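Local coordinates for hydrazine synthase gamma subunit (Candidatus Kuenenia stuttgartiensis, PDB 5C2V) that catalyses the three-electron reduction of nitric oxide to hydroxylamine, the first half-reaction of hydrazine synthesis, within the hydrazine synthase complex, at the interface of chains B and A and the interface of chains C and A. Numbering follows the deposited sequence. Chains: chain A, Hydrazine synthase gamma subunit; chain B, Hydrazine synthase alpha subunit; chain C, Hydrazine synthase beta subunit.

Contact 1: the interface of chains B and A. Residues chain B 134, 136, 200, 395-396; chain A 20, 22-24, 137-138.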
loop_
_atom_site.group_PDB
_atom_site.type_symbol
_atom_site.label_atom_id
_atom_site.label_comp_id
_atom_site.label_asym_id
_atom_site.label_seq_id
_atom_site.Cartn_x
_atom_site.Cartn_y
_atom_site.Cartn_z
ATOM N N GLY B 134 -20.982 -25.311 30.922
ATOM C CA GLY B 134 -21.810 -26.004 31.885
ATOM C C GLY B 134 -20.990 -26.922 32.773
ATOM O O GLY B 134 -21.541 -27.569 33.662
ATOM N N ILE B 136 -17.909 -26.275 35.153
ATOM C CA ILE B 136 -16.814 -25.624 35.869
ATOM C C ILE B 136 -16.134 -26.559 36.869
ATOM O O ILE B 136 -14.907 -26.601 36.973
ATOM C CB ILE B 136 -17.302 -24.344 36.549
ATOM C CG1 ILE B 136 -17.814 -23.383 35.475
ATOM C CG2 ILE B 136 -16.187 -23.692 37.344
ATOM C CD1 ILE B 136 -16.858 -23.202 34.310
ATOM N N ARG B 200 -28.028 -30.436 28.704
ATOM C CA ARG B 200 -27.954 -29.908 30.061
ATOM C C ARG B 200 -28.079 -28.386 30.066
ATOM O O ARG B 200 -28.763 -27.812 30.917
ATOM C CB ARG B 200 -26.646 -30.338 30.732
ATOM C CG ARG B 200 -26.186 -29.418 31.854
ATOM C CD ARG B 200 -25.005 -30.006 32.613
ATOM N NE ARG B 200 -24.348 -29.012 33.458
ATOM C CZ ARG B 200 -24.782 -28.642 34.659
ATOM N NH1 ARG B 200 -25.885 -29.179 35.164
ATOM N NH2 ARG B 200 -24.114 -27.730 35.353
ATOM N N ARG B 395 -14.951 -18.388 31.811
ATOM C CA ARG B 395 -16.400 -18.415 31.970
ATOM C C ARG B 395 -17.096 -18.853 30.684
ATOM O O ARG B 395 -16.689 -18.469 29.588
ATOM C CB ARG B 395 -16.910 -17.041 32.409
ATOM C CG ARG B 395 -16.591 -15.915 31.443
ATOM C CD ARG B 395 -16.726 -14.559 32.115
ATOM N NE ARG B 395 -15.732 -14.382 33.171
ATOM C CZ ARG B 395 -15.604 -13.279 33.899
ATOM N NH1 ARG B 395 -16.409 -12.247 33.691
ATOM N NH2 ARG B 395 -14.671 -13.208 34.839
ATOM N N TRP B 396 -18.139 -19.665 30.818
ATOM C CA TRP B 396 -18.886 -20.113 29.649
ATOM C C TRP B 396 -20.126 -19.251 29.441
ATOM O O TRP B 396 -20.864 -18.961 30.382
ATOM C CB TRP B 396 -19.264 -21.592 29.771
ATOM C CG TRP B 396 -20.234 -21.915 30.866
ATOM C CD1 TRP B 396 -19.942 -22.144 32.180
ATOM C CD2 TRP B 396 -21.651 -22.074 30.737
ATOM N NE1 TRP B 396 -21.091 -22.422 32.879
ATOM C CE2 TRP B 396 -22.156 -22.387 32.015
ATOM C CE3 TRP B 396 -22.544 -21.977 29.665
ATOM C CZ2 TRP B 396 -23.512 -22.602 32.251
ATOM C CZ3 TRP B 396 -23.890 -22.190 29.901
ATOM C CH2 TRP B 396 -24.361 -22.500 31.184
ATOM N N ARG A 20 -16.738 -19.140 43.213
ATOM C CA ARG A 20 -17.363 -19.341 41.911
ATOM C C ARG A 20 -18.281 -20.558 41.905
ATOM O O ARG A 20 -19.441 -20.470 41.502
ATOM C CB ARG A 20 -16.291 -19.501 40.832
ATOM C CG ARG A 20 -16.838 -19.629 39.423
ATOM C CD ARG A 20 -15.732 -19.985 38.449
ATOM N NE ARG A 20 -16.174 -19.907 37.061
ATOM C CZ ARG A 20 -15.412 -20.225 36.020
ATOM N NH1 ARG A 20 -14.171 -20.647 36.210
ATOM N NH2 ARG A 20 -15.892 -20.122 34.790
ATOM N N GLU A 22 -20.198 -23.841 40.925
ATOM C CA GLU A 22 -20.781 -24.284 39.662
ATOM C C GLU A 22 -21.967 -23.418 39.247
ATOM O O GLU A 22 -22.990 -23.389 39.932
ATOM C CB GLU A 22 -21.214 -25.749 39.757
ATOM C CG GLU A 22 -21.845 -26.299 38.485
ATOM C CD GLU A 22 -20.861 -26.392 37.335
ATOM O OE1 GLU A 22 -21.047 -25.674 36.329
ATOM O OE2 GLU A 22 -19.901 -27.187 37.433
ATOM N N PRO A 23 -21.827 -22.703 38.121
ATOM C CA PRO A 23 -22.872 -21.847 37.549
ATOM C C PRO A 23 -24.137 -22.619 37.195
ATOM O O PRO A 23 -24.061 -23.744 36.704
ATOM C CB PRO A 23 -22.213 -21.286 36.283
ATOM C CG PRO A 23 -20.756 -21.377 36.541
ATOM C CD PRO A 23 -20.571 -22.615 37.361
ATOM N N LEU A 24 -25.289 -22.006 37.446
ATOM C CA LEU A 24 -26.572 -22.606 37.112
ATOM C C LEU A 24 -26.831 -22.576 35.611
ATOM O O LEU A 24 -26.380 -21.670 34.914
ATOM C CB LEU A 24 -27.704 -21.878 37.839
ATOM C CG LEU A 24 -27.819 -22.063 39.350
ATOM C CD1 LEU A 24 -28.709 -20.985 39.947
ATOM C CD2 LEU A 24 -28.367 -23.444 39.661
ATOM N N GLU A 137 -21.291 -15.021 32.644
ATOM C CA GLU A 137 -21.482 -16.337 33.248
ATOM C C GLU A 137 -22.614 -16.334 34.272
ATOM O O GLU A 137 -22.768 -15.383 35.040
ATOM C CB GLU A 137 -20.186 -16.812 33.906
ATOM C CG GLU A 137 -20.207 -18.267 34.341
ATOM C CD GLU A 137 -18.861 -18.740 34.853
ATOM O OE1 GLU A 137 -18.305 -18.086 35.761
ATOM O OE2 GLU A 137 -18.355 -19.761 34.342
ATOM N N ASN A 138 -23.402 -17.405 34.277
ATOM C CA ASN A 138 -24.521 -17.537 35.202
ATOM C C ASN A 138 -24.072 -17.658 36.653
ATOM O O ASN A 138 -22.945 -18.064 36.936
ATOM C CB ASN A 138 -25.378 -18.749 34.832
ATOM C CG ASN A 138 -26.160 -18.545 33.551
ATOM O OD1 ASN A 138 -26.524 -17.421 33.205
ATOM N ND2 ASN A 138 -26.429 -19.635 32.842
HETATM O O HOH W 1 -23.201 -19.208 31.999
HETATM O O HOH W 2 -25.417 -26.006 36.998
#
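The loop carrying B:Gly134 and B:Ile136, the loop at B:Arg395-B:Trp396 and B:Arg200 in helix 196-201 meet two loop segments of chain A: residues 20-24, which lead to helix 26-30, and residues 137-138. At one end A:Glu22, its chain bent about CB-CG (chi2 67°), turns its carboxylate to the alpha subunit. A:Glu22 OE2 accepts a hydrogen bond from the backbone N of B:Ile136 at 3.2 Å, on the syn side and 15° out of the carboxylate plane. A:Glu22 OE1 lies in the guanidinium plane of B:Arg200, 3.8 Å from B:Arg200 NH2, a long salt bridge with the two planes 87° apart. B:Arg200 is held side-on by its own chain, NE and NH2 both donating to B:Gly134 O. Water 2 joins NH2 to A:Pro23 O.

B:Ile136 supplies the apolar wedge. B:Ile136 CG1 meets A:Pro23 CD at 3.4 Å, while CG2 stands over a guanidinium face of A:Arg20. A:Glu137 keeps that guanidinium in place, each carboxylate oxygen taking one nitrogen, with A:Arg20 NH2 to A:Glu137 OE2 at 2.5 Å. A:Glu137 CD also packs 3.6 Å from B:Arg395 CB. B:Trp396 presents NE1 to A:Pro23 CB at 3.8 Å, and water 1, over one indole face, links B:Trp396 O to A:Asn138 N.

In chain A, residues 137-138 connect helices 129-132 and 141-152; in chain B, both loops join consecutive strands, 123-131 to 140-146 and 380-387 to 401-403.

Contact 2: the interface of chains C and A. Residues chain C 12-13, 341-342; chain A 12-13, 15, 44.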
loop_
_atom_site.group_PDB
_atom_site.type_symbol
_atom_site.label_atom_id
_atom_site.label_comp_id
_atom_site.label_asym_id
_atom_site.label_seq_id
_atom_site.Cartn_x
_atom_site.Cartn_y
_atom_site.Cartn_z
ATOM N N LEU C 12 -19.438 -5.717 60.897
ATOM C CA LEU C 12 -18.418 -5.116 60.043
ATOM C C LEU C 12 -18.666 -3.629 59.801
ATOM O O LEU C 12 -19.796 -3.218 59.540
ATOM C CB LEU C 12 -18.353 -5.860 58.710
ATOM C CG LEU C 12 -18.165 -7.374 58.831
ATOM C CD1 LEU C 12 -18.195 -8.033 57.464
ATOM C CD2 LEU C 12 -16.870 -7.695 59.557
ATOM N N PRO C 13 -17.599 -2.815 59.892
ATOM C CA PRO C 13 -17.674 -1.357 59.732
ATOM C C PRO C 13 -18.085 -0.904 58.329
ATOM O O PRO C 13 -18.878 0.032 58.213
ATOM C CB PRO C 13 -16.248 -0.898 60.051
ATOM C CG PRO C 13 -15.397 -2.082 59.771
ATOM C CD PRO C 13 -16.224 -3.268 60.161
ATOM N N SER C 341 -14.064 -5.450 51.951
ATOM C CA SER C 341 -12.868 -5.992 52.583
ATOM C C SER C 341 -12.625 -5.340 53.940
ATOM O O SER C 341 -11.763 -5.781 54.702
ATOM C CB SER C 341 -11.650 -5.802 51.677
ATOM O OG SER C 341 -11.807 -6.505 50.458
ATOM N N ASN C 342 -13.394 -4.291 54.227
ATOM C CA ASN C 342 -13.296 -3.557 55.486
ATOM C C ASN C 342 -11.888 -3.058 55.773
ATOM O O ASN C 342 -11.385 -3.228 56.885
ATOM C CB ASN C 342 -13.771 -4.427 56.654
ATOM C CG ASN C 342 -15.245 -4.756 56.575
ATOM O OD1 ASN C 342 -16.076 -3.885 56.320
ATOM N ND2 ASN C 342 -15.579 -6.022 56.794
ATOM N N GLY A 12 -11.273 -2.971 60.069
ATOM C CA GLY A 12 -12.296 -3.856 60.590
ATOM C C GLY A 12 -11.889 -5.306 60.438
ATOM O O GLY A 12 -10.721 -5.607 60.198
ATOM N N ALA A 13 -12.852 -6.207 60.581
ATOM C CA ALA A 13 -12.584 -7.633 60.445
ATOM C C ALA A 13 -12.486 -8.036 58.978
ATOM O O ALA A 13 -13.062 -7.385 58.104
ATOM C CB ALA A 13 -13.658 -8.444 61.149
ATOM N N TRP A 15 -13.178 -9.926 55.557
ATOM C CA TRP A 15 -14.371 -10.465 54.914
ATOM C C TRP A 15 -14.093 -10.869 53.469
ATOM O O TRP A 15 -13.567 -10.079 52.685
ATOM C CB TRP A 15 -15.510 -9.444 54.965
ATOM C CG TRP A 15 -16.817 -9.961 54.443
ATOM C CD1 TRP A 15 -17.783 -10.610 55.153
ATOM C CD2 TRP A 15 -17.306 -9.862 53.098
ATOM N NE1 TRP A 15 -18.842 -10.925 54.336
ATOM C CE2 TRP A 15 -18.574 -10.476 53.071
ATOM C CE3 TRP A 15 -16.796 -9.313 51.918
ATOM C CZ2 TRP A 15 -19.337 -10.559 51.908
ATOM C CZ3 TRP A 15 -17.554 -9.397 50.765
ATOM C CH2 TRP A 15 -18.812 -10.015 50.768
ATOM N N ARG A 44 -25.011 -9.969 53.020
ATOM C CA ARG A 44 -23.862 -9.143 52.663
ATOM C C ARG A 44 -23.202 -9.657 51.388
ATOM O O ARG A 44 -22.791 -8.870 50.530
ATOM C CB ARG A 44 -22.849 -9.097 53.808
ATOM C CG ARG A 44 -21.885 -7.924 53.721
ATOM C CD ARG A 44 -21.072 -7.767 54.995
ATOM N NE ARG A 44 -20.424 -6.461 55.066
ATOM C CZ ARG A 44 -19.203 -6.204 54.608
ATOM N NH1 ARG A 44 -18.489 -7.167 54.044
ATOM N NH2 ARG A 44 -18.694 -4.984 54.716
HETATM O O HOH W 3 -11.088 -8.237 54.361
HETATM O O HOH W 4 -11.686 -9.127 51.011
#
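C:Asn342 and A:Ala13 supply the polar core of this loop-to-loop contact. The side-chain ND2 of C:Asn342 donates to A:Ala13 O at 3.1 Å, with 152° at the hydrogen and the acceptor near the amide plane. The backbone C:Asn342 O accepts from A:Gly12 N at 3.2 Å. Both ends of one residue thus read the main chain of chain A. The remaining amide atom, C:Asn342 OD1, faces A:Arg44 NH2 tip to tip at 3.3 Å, a polar approach with the planes 38° apart.

Two waters extend this. Water 3 connects C:Ser341 O with A:Trp15 N, and water 4 connects C:Ser341 OG with A:Trp15 O, so both backbone polar atoms of the tryptophan are tied to the serine.

Apolar packing centres on C:Leu12. C:Leu12 CD1 sits over a guanidinium face of A:Arg44, 3.5 Å from A:Arg44 CZ, and also touches A:Trp15 CD1. C:Leu12 CD2 points to A:Ala13 CB at 3.7 Å. A:Arg44, CG anti to the backbone N (chi1 -160°) and extended from CG to NE, brings the guanidinium edge to the indole, NH1 lying above the ring.

Together the contacts fasten the segment following strand 4-10 of the gamma subunit to the beta propeller, helping to join the two subunits within the heterotrimer.

Contact 3: the interface of chains C and A. Residues chain C 191, 209, 226, 254-255; chain A 60-62, 65-66, 76.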
loop_
_atom_site.group_PDB
_atom_site.type_symbol
_atom_site.label_atom_id
_atom_site.label_comp_id
_atom_site.label_asym_id
_atom_site.label_seq_id
_atom_site.Cartn_x
_atom_site.Cartn_y
_atom_site.Cartn_z
ATOM N N ASN C 191 -25.164 8.365 37.237
ATOM C CA ASN C 191 -24.351 7.991 38.391
ATOM C C ASN C 191 -23.136 8.884 38.637
ATOM O O ASN C 191 -22.010 8.386 38.674
ATOM C CB ASN C 191 -23.875 6.540 38.260
ATOM C CG ASN C 191 -25.016 5.565 38.063
ATOM O OD1 ASN C 191 -26.105 5.749 38.604
ATOM N ND2 ASN C 191 -24.769 4.515 37.287
ATOM N N GLN C 209 -20.949 7.517 34.423
ATOM C CA GLN C 209 -21.156 6.489 33.412
ATOM C C GLN C 209 -21.972 7.024 32.243
ATOM O O GLN C 209 -22.781 7.938 32.400
ATOM C CB GLN C 209 -21.859 5.269 34.012
ATOM C CG GLN C 209 -20.958 4.362 34.829
ATOM C CD GLN C 209 -21.655 3.084 35.250
ATOM O OE1 GLN C 209 -22.791 3.109 35.721
ATOM N NE2 GLN C 209 -20.976 1.956 35.076
ATOM N N PHE C 226 -23.284 0.068 28.903
ATOM C CA PHE C 226 -22.608 1.098 29.681
ATOM C C PHE C 226 -21.153 1.285 29.272
ATOM O O PHE C 226 -20.441 0.316 29.002
ATOM C CB PHE C 226 -22.665 0.768 31.173
ATOM C CG PHE C 226 -23.916 1.233 31.853
ATOM C CD1 PHE C 226 -24.110 2.575 32.132
ATOM C CD2 PHE C 226 -24.891 0.326 32.228
ATOM C CE1 PHE C 226 -25.259 3.005 32.764
ATOM C CE2 PHE C 226 -26.043 0.751 32.860
ATOM C CZ PHE C 226 -26.225 2.092 33.129
ATOM N N GLY C 254 -15.502 -0.512 36.101
ATOM C CA GLY C 254 -16.884 -0.511 36.541
ATOM C C GLY C 254 -17.173 0.519 37.610
ATOM O O GLY C 254 -16.522 0.517 38.654
ATOM N N ASN C 255 -18.162 1.375 37.366
ATOM C CA ASN C 255 -18.642 2.313 38.376
ATOM C C ASN C 255 -17.534 3.125 39.050
ATOM O O ASN C 255 -17.185 2.854 40.197
ATOM C CB ASN C 255 -19.441 1.560 39.444
ATOM C CG ASN C 255 -20.554 0.717 38.854
ATOM O OD1 ASN C 255 -20.568 -0.505 39.002
ATOM N ND2 ASN C 255 -21.501 1.369 38.187
ATOM N N SER A 60 -18.071 -4.043 32.485
ATOM C CA SER A 60 -18.735 -2.820 32.043
ATOM C C SER A 60 -19.604 -2.179 33.126
ATOM O O SER A 60 -19.511 -0.975 33.369
ATOM C CB SER A 60 -19.585 -3.106 30.802
ATOM O OG SER A 60 -20.226 -1.933 30.336
ATOM N N TYR A 61 -20.451 -2.977 33.771
ATOM C CA TYR A 61 -21.359 -2.450 34.789
ATOM C C TYR A 61 -21.828 -3.525 35.767
ATOM O O TYR A 61 -21.468 -4.695 35.644
ATOM C CB TYR A 61 -22.571 -1.789 34.126
ATOM C CG TYR A 61 -23.338 -2.702 33.195
ATOM C CD1 TYR A 61 -22.978 -2.824 31.859
ATOM C CD2 TYR A 61 -24.426 -3.436 33.649
ATOM C CE1 TYR A 61 -23.673 -3.657 31.005
ATOM C CE2 TYR A 61 -25.129 -4.271 32.802
ATOM C CZ TYR A 61 -24.749 -4.376 31.482
ATOM O OH TYR A 61 -25.445 -5.204 30.632
ATOM N N SER A 62 -22.639 -3.113 36.735
ATOM C CA SER A 62 -23.183 -4.028 37.730
ATOM C C SER A 62 -24.682 -3.804 37.887
ATOM O O SER A 62 -25.271 -3.003 37.161
ATOM C CB SER A 62 -22.477 -3.847 39.077
ATOM O OG SER A 62 -22.737 -2.564 39.620
ATOM N N SER A 65 -25.542 -0.289 38.784
ATOM C CA SER A 65 -25.486 0.729 37.744
ATOM C C SER A 65 -26.903 1.136 37.335
ATOM O O SER A 65 -27.124 2.237 36.829
ATOM C CB SER A 65 -24.696 0.223 36.539
ATOM O OG SER A 65 -23.356 -0.062 36.903
ATOM N N CYS A 66 -27.856 0.242 37.586
ATOM C CA CYS A 66 -29.263 0.457 37.246
ATOM C C CYS A 66 -30.120 0.770 38.479
ATOM O O CYS A 66 -30.764 1.816 38.553
ATOM C CB CYS A 66 -29.827 -0.762 36.513
ATOM S SG CYS A 66 -29.441 -0.808 34.740
ATOM N N LEU A 76 -33.296 5.030 35.010
ATOM C CA LEU A 76 -32.903 4.758 33.630
ATOM C C LEU A 76 -33.898 3.832 32.937
ATOM O O LEU A 76 -34.311 2.817 33.496
ATOM C CB LEU A 76 -31.500 4.149 33.580
ATOM C CG LEU A 76 -30.332 5.086 33.892
ATOM C CD1 LEU A 76 -29.028 4.310 33.969
ATOM C CD2 LEU A 76 -30.240 6.189 32.848
HETATM O O HOH W 5 -21.898 -2.633 28.127
#
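C:Phe226 and C:Asn255 of the beta-subunit propeller meet A:Ser60-A:Ser65 in a mixed polar and aromatic interface between subunits of the heterotrimer; it seats the haem-binding CXXCH segment of the gamma subunit on its neighbour. A:Ser65 is the second variable residue of that motif. A:Ser65 OG takes a hydrogen bond from C:Asn255 ND2 at 2.7 Å, straight (170° at the hydrogen) and in the amide plane, and another from A:Ser62 N at 3.1 Å. The amide's other end, C:Asn255 OD1, accepts from A:Ser62 OG at 3.1 Å, so one asparagine spans both serines. C:Gln209 OE1 and C:Asn191 ND2 add weak bonds to A:Ser65 OG and O, and C:Asn191 ND2 also donates to C:Gln209 OE1, which steadies the pair.

C:Phe226 meets A:Tyr61 edge to face: the planes lie 55° apart, and C:Phe226 CD2 comes 3.5 Å from A:Tyr61 CG. C:Phe226 CZ reaches A:Leu76 CD1 tip to tip at 3.7 Å, and A:Ser65 CB stands over one face. With A:Ser60 OG anti to the backbone N (chi1 -179°), the hydroxyl reaches C:Phe226 O in a hydrogen bond of 2.6 Å; water 5 joins OG to C:Phe226 N.

In chain C the residues come from strands 190-197, 203-211 and 226-234 and the loop before strand 256-261; in chain A, residues 60-62 precede the 3-10 helix 63-65, A:Ser65 ends it, and A:Leu76 lies just before strand 77-78.

Contact 4: the interface of chains C and A. Residues chain C 255, 257, 273-274, 340; chain A 47, 51, 69.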
loop_
_atom_site.group_PDB
_atom_site.type_symbol
_atom_site.label_atom_id
_atom_site.label_comp_id
_atom_site.label_asym_id
_atom_site.label_seq_id
_atom_site.Cartn_x
_atom_site.Cartn_y
_atom_site.Cartn_z
ATOM N N ASN C 255 -18.162 1.375 37.366
ATOM C CA ASN C 255 -18.642 2.313 38.376
ATOM C C ASN C 255 -17.534 3.125 39.050
ATOM O O ASN C 255 -17.185 2.854 40.197
ATOM C CB ASN C 255 -19.441 1.560 39.444
ATOM C CG ASN C 255 -20.554 0.717 38.854
ATOM O OD1 ASN C 255 -20.568 -0.505 39.002
ATOM N ND2 ASN C 255 -21.501 1.369 38.187
ATOM N N TYR C 257 -15.967 5.944 41.216
ATOM C CA TYR C 257 -16.603 6.670 42.315
ATOM C C TYR C 257 -15.813 7.852 42.858
ATOM O O TYR C 257 -16.124 9.006 42.569
ATOM C CB TYR C 257 -16.873 5.716 43.480
ATOM C CG TYR C 257 -18.232 5.063 43.464
ATOM C CD1 TYR C 257 -18.638 4.296 42.385
ATOM C CD2 TYR C 257 -19.098 5.191 44.543
ATOM C CE1 TYR C 257 -19.874 3.687 42.368
ATOM C CE2 TYR C 257 -20.337 4.582 44.538
ATOM C CZ TYR C 257 -20.721 3.832 43.445
ATOM O OH TYR C 257 -21.953 3.222 43.425
ATOM N N ARG C 273 -14.968 1.080 41.842
ATOM C CA ARG C 273 -15.656 0.291 42.854
ATOM C C ARG C 273 -16.051 -1.087 42.343
ATOM O O ARG C 273 -15.910 -2.086 43.047
ATOM C CB ARG C 273 -16.892 1.055 43.334
ATOM C CG ARG C 273 -17.448 0.617 44.675
ATOM C CD ARG C 273 -18.697 1.419 45.007
ATOM N NE ARG C 273 -19.076 1.307 46.411
ATOM C CZ ARG C 273 -19.917 0.395 46.886
ATOM N NH1 ARG C 273 -20.470 -0.490 46.068
ATOM N NH2 ARG C 273 -20.205 0.366 48.180
ATOM N N GLY C 274 -16.550 -1.131 41.113
ATOM C CA GLY C 274 -16.965 -2.380 40.507
ATOM C C GLY C 274 -15.786 -3.276 40.185
ATOM O O GLY C 274 -15.847 -4.491 40.374
ATOM N N PHE C 340 -16.222 -3.785 51.354
ATOM C CA PHE C 340 -16.445 -5.211 51.565
ATOM C C PHE C 340 -15.278 -5.866 52.293
ATOM O O PHE C 340 -15.475 -6.726 53.150
ATOM C CB PHE C 340 -16.696 -5.919 50.232
ATOM C CG PHE C 340 -17.948 -5.469 49.533
ATOM C CD1 PHE C 340 -19.193 -5.831 50.019
ATOM C CD2 PHE C 340 -17.880 -4.690 48.391
ATOM C CE1 PHE C 340 -20.348 -5.418 49.383
ATOM C CE2 PHE C 340 -19.031 -4.276 47.747
ATOM C CZ PHE C 340 -20.266 -4.641 48.244
ATOM N N GLN A 47 -25.137 -8.414 48.719
ATOM C CA GLN A 47 -24.821 -7.014 48.459
ATOM C C GLN A 47 -23.578 -6.903 47.579
ATOM O O GLN A 47 -23.510 -6.054 46.684
ATOM C CB GLN A 47 -24.615 -6.245 49.766
ATOM C CG GLN A 47 -24.505 -4.737 49.579
ATOM C CD GLN A 47 -24.231 -4.000 50.875
ATOM O OE1 GLN A 47 -23.624 -4.545 51.798
ATOM N NE2 GLN A 47 -24.680 -2.752 50.952
ATOM N N ASN A 51 -23.236 -5.302 43.868
ATOM C CA ASN A 51 -22.377 -4.172 43.512
ATOM C C ASN A 51 -21.142 -4.517 42.673
ATOM O O ASN A 51 -20.453 -3.618 42.190
ATOM C CB ASN A 51 -21.931 -3.446 44.783
ATOM C CG ASN A 51 -23.073 -2.725 45.471
ATOM O OD1 ASN A 51 -23.280 -1.528 45.268
ATOM N ND2 ASN A 51 -23.825 -3.453 46.290
ATOM N N GLU A 69 -27.029 2.102 44.201
ATOM C CA GLU A 69 -26.376 1.337 45.281
ATOM C C GLU A 69 -26.978 1.454 46.691
ATOM O O GLU A 69 -26.558 0.743 47.605
ATOM C CB GLU A 69 -24.880 1.668 45.342
ATOM C CG GLU A 69 -24.523 2.934 46.071
ATOM C CD GLU A 69 -24.274 4.080 45.130
ATOM O OE1 GLU A 69 -23.865 5.157 45.608
ATOM O OE2 GLU A 69 -24.474 3.898 43.911
HETATM O O HOH W 6 -21.619 0.430 43.408
#
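A:Asn51, at the C-terminal end of helix 43-51, touches C:Arg273 and C:Phe340 of the beta subunit. A:Asn51 CB lies 4.0 Å from C:Phe340 CZ and beside the guanidinium of C:Arg273, at that group's edge and in its plane. A:Asn51 CG, anti to the carbonyl carbon (chi1 -69°), is 3.5 Å from C:Arg273 NH1. The amide is turned (chi2 -96°) with OD1 toward the arginine and ND2 back to its helix. A:Asn51 OD1 comes within 3.1 Å of C:Arg273 NH1, but the N-H points elsewhere, a polar approach without a hydrogen bond. Water 6 meets A:Asn51 OD1 at 3.2 Å. ND2 donates to A:Gln47 O, almost straight, which fixes the rotation of the amide.

Beyond water 6, the hydroxyl OH of C:Tyr257 donates to A:Glu69 OE2 at 2.7 Å. The two side chains meet tip to tip, and the phenol oxygen approaches from above the carboxylate, 85° out of its plane. Water 6 also binds C:Tyr257 OH, at 2.8 Å. C:Arg273 CD sits over the centre of the tyrosine ring, covering that face.

By these links the beta propeller holds the C-terminal end of helix 43-51 and the segment just after the CXXCH motif, probably steadying the surroundings of haem 1 in the gamma subunit.

Contacts 3 and 4 are neighbours, their C-alpha centres about 10 Å apart, and both use C:Asn255; on chain A, residues 60-66 of contact 3 and A:Glu69 of contact 4 bracket the CXXCH histidine. Contact 2 lies about 14 Å from contact 4, and the two share helix 43-51 and the chain C loop at residues 340-342. Contact 1, to the alpha subunit, is about 23 Å from contacts 3 and 4 and 28 Å from contact 2, yet its residues 20-24 share the stretch between strand 4-10 and helix 26-30 with residues 12-15 of contact 2. The gamma subunit is thereby held by both partners.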